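Local coordinates for putative carbohydrate metabolism domain-containing protein (Bacteroides vulgatus, PDB 3S30) that probably acts on or binds carbohydrates, as a putative glycoside hydrolase with a galactose-binding-like domain, though its exact activity is not established, at residues Asn115-Tyr120 with Asn151-Ser156; Gln139-Thr144 with Arg172-Leu177. All coordinates share one frame; numbering follows the deposited sequence.

Interaction 1 (Asn115-Tyr120 with Asn151-Ser156); sequences NKNEYY and NDFPTS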
# COMPACT_ATOMS: atom_id res chain seq x y z
N ASN A 115 15.89 11.80 -9.49
CA ASN A 115 16.91 12.35 -8.61
C ASN A 115 18.18 11.49 -8.58
O ASN A 115 18.75 11.22 -7.52
CB ASN A 115 16.33 12.52 -7.21
CG ASN A 115 17.26 13.28 -6.26
OD1 ASN A 115 17.94 14.23 -6.66
ND2 ASN A 115 17.29 12.85 -5.01
N LYS A 116 18.59 11.06 -9.77
CA LYS A 116 19.79 10.24 -9.96
C LYS A 116 19.67 8.85 -9.30
O LYS A 116 20.67 8.18 -9.05
CB LYS A 116 21.05 11.01 -9.50
CG LYS A 116 21.24 12.33 -10.25
CD LYS A 116 22.47 13.14 -9.80
CE LYS A 116 23.75 12.74 -10.52
NZ LYS A 116 24.79 13.84 -10.50
N ASN A 117 18.43 8.42 -9.07
CA ASN A 117 18.11 7.08 -8.61
C ASN A 117 17.24 6.39 -9.66
O ASN A 117 16.68 7.06 -10.53
CB ASN A 117 17.31 7.11 -7.30
CG ASN A 117 17.98 7.93 -6.23
OD1 ASN A 117 19.06 7.59 -5.75
ND2 ASN A 117 17.33 9.03 -5.84
N GLU A 118 17.12 5.07 -9.54
CA GLU A 118 16.17 4.28 -10.32
C GLU A 118 15.41 3.32 -9.39
O GLU A 118 16.00 2.72 -8.51
CB GLU A 118 16.91 3.48 -11.40
CG GLU A 118 17.45 4.34 -12.54
CD GLU A 118 17.92 3.51 -13.73
OE1 GLU A 118 18.44 2.38 -13.53
OE2 GLU A 118 17.78 3.98 -14.89
N TYR A 119 14.09 3.19 -9.60
CA TYR A 119 13.26 2.30 -8.78
C TYR A 119 12.21 1.55 -9.61
O TYR A 119 12.01 1.85 -10.78
CB TYR A 119 12.60 3.09 -7.65
CG TYR A 119 11.70 4.22 -8.11
CD1 TYR A 119 10.38 3.98 -8.47
CD2 TYR A 119 12.17 5.53 -8.17
CE1 TYR A 119 9.56 5.00 -8.89
CE2 TYR A 119 11.35 6.56 -8.61
CZ TYR A 119 10.05 6.29 -8.96
OH TYR A 119 9.22 7.29 -9.38
N TYR A 120 11.54 0.57 -9.00
CA TYR A 120 10.48 -0.19 -9.69
C TYR A 120 9.06 0.36 -9.48
O TYR A 120 8.70 0.80 -8.38
CB TYR A 120 10.47 -1.65 -9.25
CG TYR A 120 11.67 -2.50 -9.65
CD1 TYR A 120 12.32 -2.33 -10.88
CD2 TYR A 120 12.12 -3.51 -8.81
CE1 TYR A 120 13.41 -3.13 -11.23
CE2 TYR A 120 13.18 -4.31 -9.15
CZ TYR A 120 13.83 -4.12 -10.34
OH TYR A 120 14.89 -4.94 -10.64
N ASN A 151 16.57 -2.31 -5.92
CA ASN A 151 16.55 -3.17 -4.75
C ASN A 151 16.94 -2.48 -3.42
O ASN A 151 16.77 -3.06 -2.34
CB ASN A 151 17.37 -4.43 -5.02
CG ASN A 151 16.58 -5.44 -5.86
OD1 ASN A 151 15.51 -5.92 -5.44
ND2 ASN A 151 17.10 -5.77 -7.03
N ASP A 152 17.40 -1.24 -3.49
CA ASP A 152 17.57 -0.43 -2.29
C ASP A 152 16.27 0.21 -1.83
O ASP A 152 16.21 0.68 -0.70
CB ASP A 152 18.59 0.69 -2.51
CG ASP A 152 19.89 0.17 -3.05
OD1 ASP A 152 20.42 -0.85 -2.51
OD2 ASP A 152 20.38 0.78 -4.02
N PHE A 153 15.26 0.27 -2.69
CA PHE A 153 14.02 1.00 -2.34
C PHE A 153 13.12 0.28 -1.33
O PHE A 153 13.26 -0.93 -1.12
CB PHE A 153 13.23 1.39 -3.60
CG PHE A 153 13.76 2.64 -4.25
CD1 PHE A 153 14.95 2.59 -4.97
CD2 PHE A 153 13.12 3.86 -4.09
CE1 PHE A 153 15.47 3.73 -5.53
CE2 PHE A 153 13.63 5.00 -4.66
CZ PHE A 153 14.81 4.94 -5.38
N PRO A 154 12.22 1.03 -0.68
CA PRO A 154 11.32 0.37 0.28
C PRO A 154 10.38 -0.62 -0.39
O PRO A 154 9.98 -1.64 0.22
CB PRO A 154 10.55 1.54 0.91
CG PRO A 154 11.34 2.80 0.60
CD PRO A 154 12.12 2.51 -0.64
N THR A 155 10.06 -0.35 -1.65
CA THR A 155 9.14 -1.17 -2.42
C THR A 155 9.80 -1.72 -3.68
O THR A 155 10.28 -0.97 -4.53
CB THR A 155 7.91 -0.35 -2.79
OG1 THR A 155 7.31 0.13 -1.58
CG2 THR A 155 6.90 -1.19 -3.55
N SER A 156 9.81 -3.05 -3.78
CA SER A 156 10.44 -3.79 -4.86
C SER A 156 9.75 -5.14 -4.99
O SER A 156 8.66 -5.34 -4.42
CB SER A 156 11.93 -3.98 -4.59
OG SER A 156 12.61 -4.48 -5.73
O HOH W 1 12.38 -0.52 -6.40

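Interaction 2 (Gln139-Thr144 with Arg172-Leu177); sequences QGFALT and RKTGSL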
# COMPACT_ATOMS: atom_id res chain seq x y z
N GLN A 139 9.07 7.18 -5.04
CA GLN A 139 9.50 8.49 -5.54
C GLN A 139 9.88 9.41 -4.37
O GLN A 139 10.80 10.23 -4.49
CB GLN A 139 8.44 9.15 -6.42
CG GLN A 139 9.00 10.30 -7.27
CD GLN A 139 7.94 11.06 -8.07
OE1 GLN A 139 6.74 10.83 -7.93
NE2 GLN A 139 8.40 11.98 -8.91
N GLY A 140 9.16 9.28 -3.25
CA GLY A 140 9.49 10.03 -2.05
C GLY A 140 10.86 9.66 -1.51
O GLY A 140 11.62 10.51 -1.04
N PHE A 141 11.18 8.37 -1.59
CA PHE A 141 12.46 7.85 -1.11
C PHE A 141 13.60 8.35 -2.01
O PHE A 141 14.71 8.64 -1.54
CB PHE A 141 12.43 6.32 -1.04
CG PHE A 141 13.62 5.73 -0.32
CD1 PHE A 141 13.68 5.74 1.05
CD2 PHE A 141 14.66 5.17 -1.03
CE1 PHE A 141 14.78 5.20 1.71
CE2 PHE A 141 15.75 4.63 -0.38
CZ PHE A 141 15.81 4.64 0.99
N ALA A 142 13.31 8.46 -3.31
CA ALA A 142 14.23 9.03 -4.29
C ALA A 142 14.74 10.46 -3.95
O ALA A 142 15.84 10.84 -4.36
CB ALA A 142 13.59 9.00 -5.67
N LEU A 143 13.94 11.24 -3.21
CA LEU A 143 14.35 12.59 -2.78
C LEU A 143 15.42 12.60 -1.68
O LEU A 143 16.15 13.58 -1.56
CB LEU A 143 13.16 13.40 -2.26
CG LEU A 143 12.02 13.74 -3.23
CD1 LEU A 143 10.94 14.54 -2.47
CD2 LEU A 143 12.48 14.52 -4.45
N THR A 144 15.51 11.52 -0.88
CA THR A 144 16.34 11.50 0.33
C THR A 144 17.80 11.15 0.06
O THR A 144 18.62 11.24 0.97
CB THR A 144 15.80 10.48 1.42
OG1 THR A 144 16.02 9.11 1.02
CG2 THR A 144 14.32 10.72 1.72
N ARG A 172 12.74 1.33 5.20
CA ARG A 172 14.12 1.80 5.01
C ARG A 172 14.42 3.00 5.88
O ARG A 172 13.58 3.85 6.11
CB ARG A 172 14.37 2.23 3.55
CG ARG A 172 14.22 1.16 2.49
CD ARG A 172 15.05 -0.07 2.77
NE ARG A 172 15.11 -0.92 1.59
CZ ARG A 172 15.87 -2.01 1.48
NH1 ARG A 172 16.61 -2.44 2.48
NH2 ARG A 172 15.84 -2.71 0.34
N LYS A 173 15.67 3.05 6.34
CA LYS A 173 16.24 4.28 6.86
C LYS A 173 16.48 5.20 5.65
O LYS A 173 16.96 4.74 4.61
CB LYS A 173 17.56 3.98 7.57
CG LYS A 173 18.16 5.13 8.34
CD LYS A 173 19.51 4.73 8.91
CE LYS A 173 20.12 5.87 9.73
NZ LYS A 173 20.71 6.95 8.88
N THR A 174 16.13 6.47 5.78
CA THR A 174 16.36 7.44 4.71
C THR A 174 17.82 7.91 4.67
O THR A 174 18.57 7.74 5.63
CB THR A 174 15.45 8.65 4.84
OG1 THR A 174 15.44 9.07 6.21
CG2 THR A 174 14.04 8.29 4.37
N GLY A 175 18.19 8.50 3.54
CA GLY A 175 19.50 9.10 3.35
C GLY A 175 19.58 10.42 4.08
O GLY A 175 18.56 11.02 4.39
N SER A 176 20.81 10.87 4.34
CA SER A 176 21.11 12.08 5.11
C SER A 176 19.99 13.11 5.21
O SER A 176 19.63 13.56 6.29
CB SER A 176 22.32 12.78 4.50
OG SER A 176 22.02 13.18 3.17
N LEU A 177 19.45 13.49 4.06
CA LEU A 177 18.47 14.57 4.02
C LEU A 177 17.14 14.21 4.68
O LEU A 177 16.51 15.07 5.27
CB LEU A 177 18.24 15.03 2.57
CG LEU A 177 17.48 16.35 2.41
CD1 LEU A 177 18.03 17.43 3.32
CD2 LEU A 177 17.52 16.80 0.95

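Interaction 1 (Asn115-Tyr120 with Asn151-Ser156)
The carbonyl oxygen of Thr155 takes two donors: a water whose oxygen lies 2.8 Å from Thr155 O, and the side-chain ND2 of Asn138. That water in turn accepts the amide of Tyr120, with Tyr120 N 2.9 Å from the water oxygen, so it ties the two segments together where no direct hydrogen bond does. Asn138 adds a second link, its ND2 also reaching Tyr120 O.

The apolar part centres on Phe153. The CB of Tyr119 stands squarely over the Phe153 ring, 3.4 Å from its centroid and 2° off the normal, a CH-pi contact. Asn117 CB meets the same ring at its edge, in plane, while Glu118 O lies obliquely 3.2 Å from Phe153 CE1. With CG between the backbone N and the carbonyl carbon (chi1 60°), the side chain of Tyr119 starts toward Phe153 but its end leads away. The two rings cross obliquely, planes 48° apart. The amide of Asn117 is held elsewhere, its OD1 taking Tyr148 N and its ND2 donating to Gly145 O.

Further along, Ser156 OG comes to the edge of the Tyr120 ring, 3.3 Å from CD2. The same hydroxyl donates to Asn151 OD1 from above the carbonyl plane, linking the 3-10 end of the segment to the strand that follows.

The result is side-chain packing between two layers: strand 117-124, the middle strand of a small three-stranded antiparallel sheet, lies over the loop leading into strand 155-158, in the beta-rich architecture of a galactose-binding-like domain.

Interaction 2 (Gln139-Thr144 with Arg172-Leu177)
Thr144 and Gly175 bring their backbones together, CA to CA 5.0 Å, with Thr144 O only 3.3 Å from Gly175 CA; the glycine turns toward Thr144 the side on which a CB would stand.

The Thr144 hydroxyl works in both directions. OG1 lies between the backbone N and the carbonyl carbon (chi1 72°), where it donates to Phe141 O at 2.9 Å, in the carbonyl plane and on a lone pair. It also accepts a weak but straight bond from the backbone of the other segment, Gly175 N to Thr144 OG1 at 3.4 Å and 168°. Phe141 O is thus gripped twice by one residue, since Thr144 N donates to it as well. The methyl of Thr144 meets that of Thr174, CG2 to CG2 3.6 Å, the two side chains crossing at about a right angle, while Thr174 OG1 donates to Met183 O. An alanine at Thr144 would probably leave Gly175 N without this acceptor, deprive Phe141 O of one donor and open a gap beside the Thr174 methyl.

Phe141 extends the contact toward the strand. Its CE1 touches Arg172 CB at 3.5 Å, obliquely, and Lys173 O sits at the ring edge, in plane, 3.7 Å from CE1. Thr144 OG1 lies above one face, displaced toward the rim.

A threonine hydroxyl bonded to the carbonyl three residues back is a common feature of helical turns; here the same oxygen also accepts, weakly, from Gly175 N, which links the region around the end of helix 138-142 to the short connection between strand 166-173 and helix 176-180.

Overall arrangement
Both contacts are partly buried and lie on the same side of the chain's centre, about 10 Å apart between centres, with their segments alternating along the sequence. Interaction 1 sets the small three-stranded sheet against the approach to strand 155-158, using aromatic packing and a bridging water; interaction 2 sets the end region of helix 138-142 against the end of strand 166-173, using a threonine hydroxyl and close backbone approach, with more exposed residues on its Ser176-Leu177 flank. Strands 155-158 and 166-173 are sheet neighbours. Phe153 and Phe141 meet edge-to-face between the contacts, Phe153 O weakly accepts Arg172 NE, and Asn115 ND2 donates to Ala142 O.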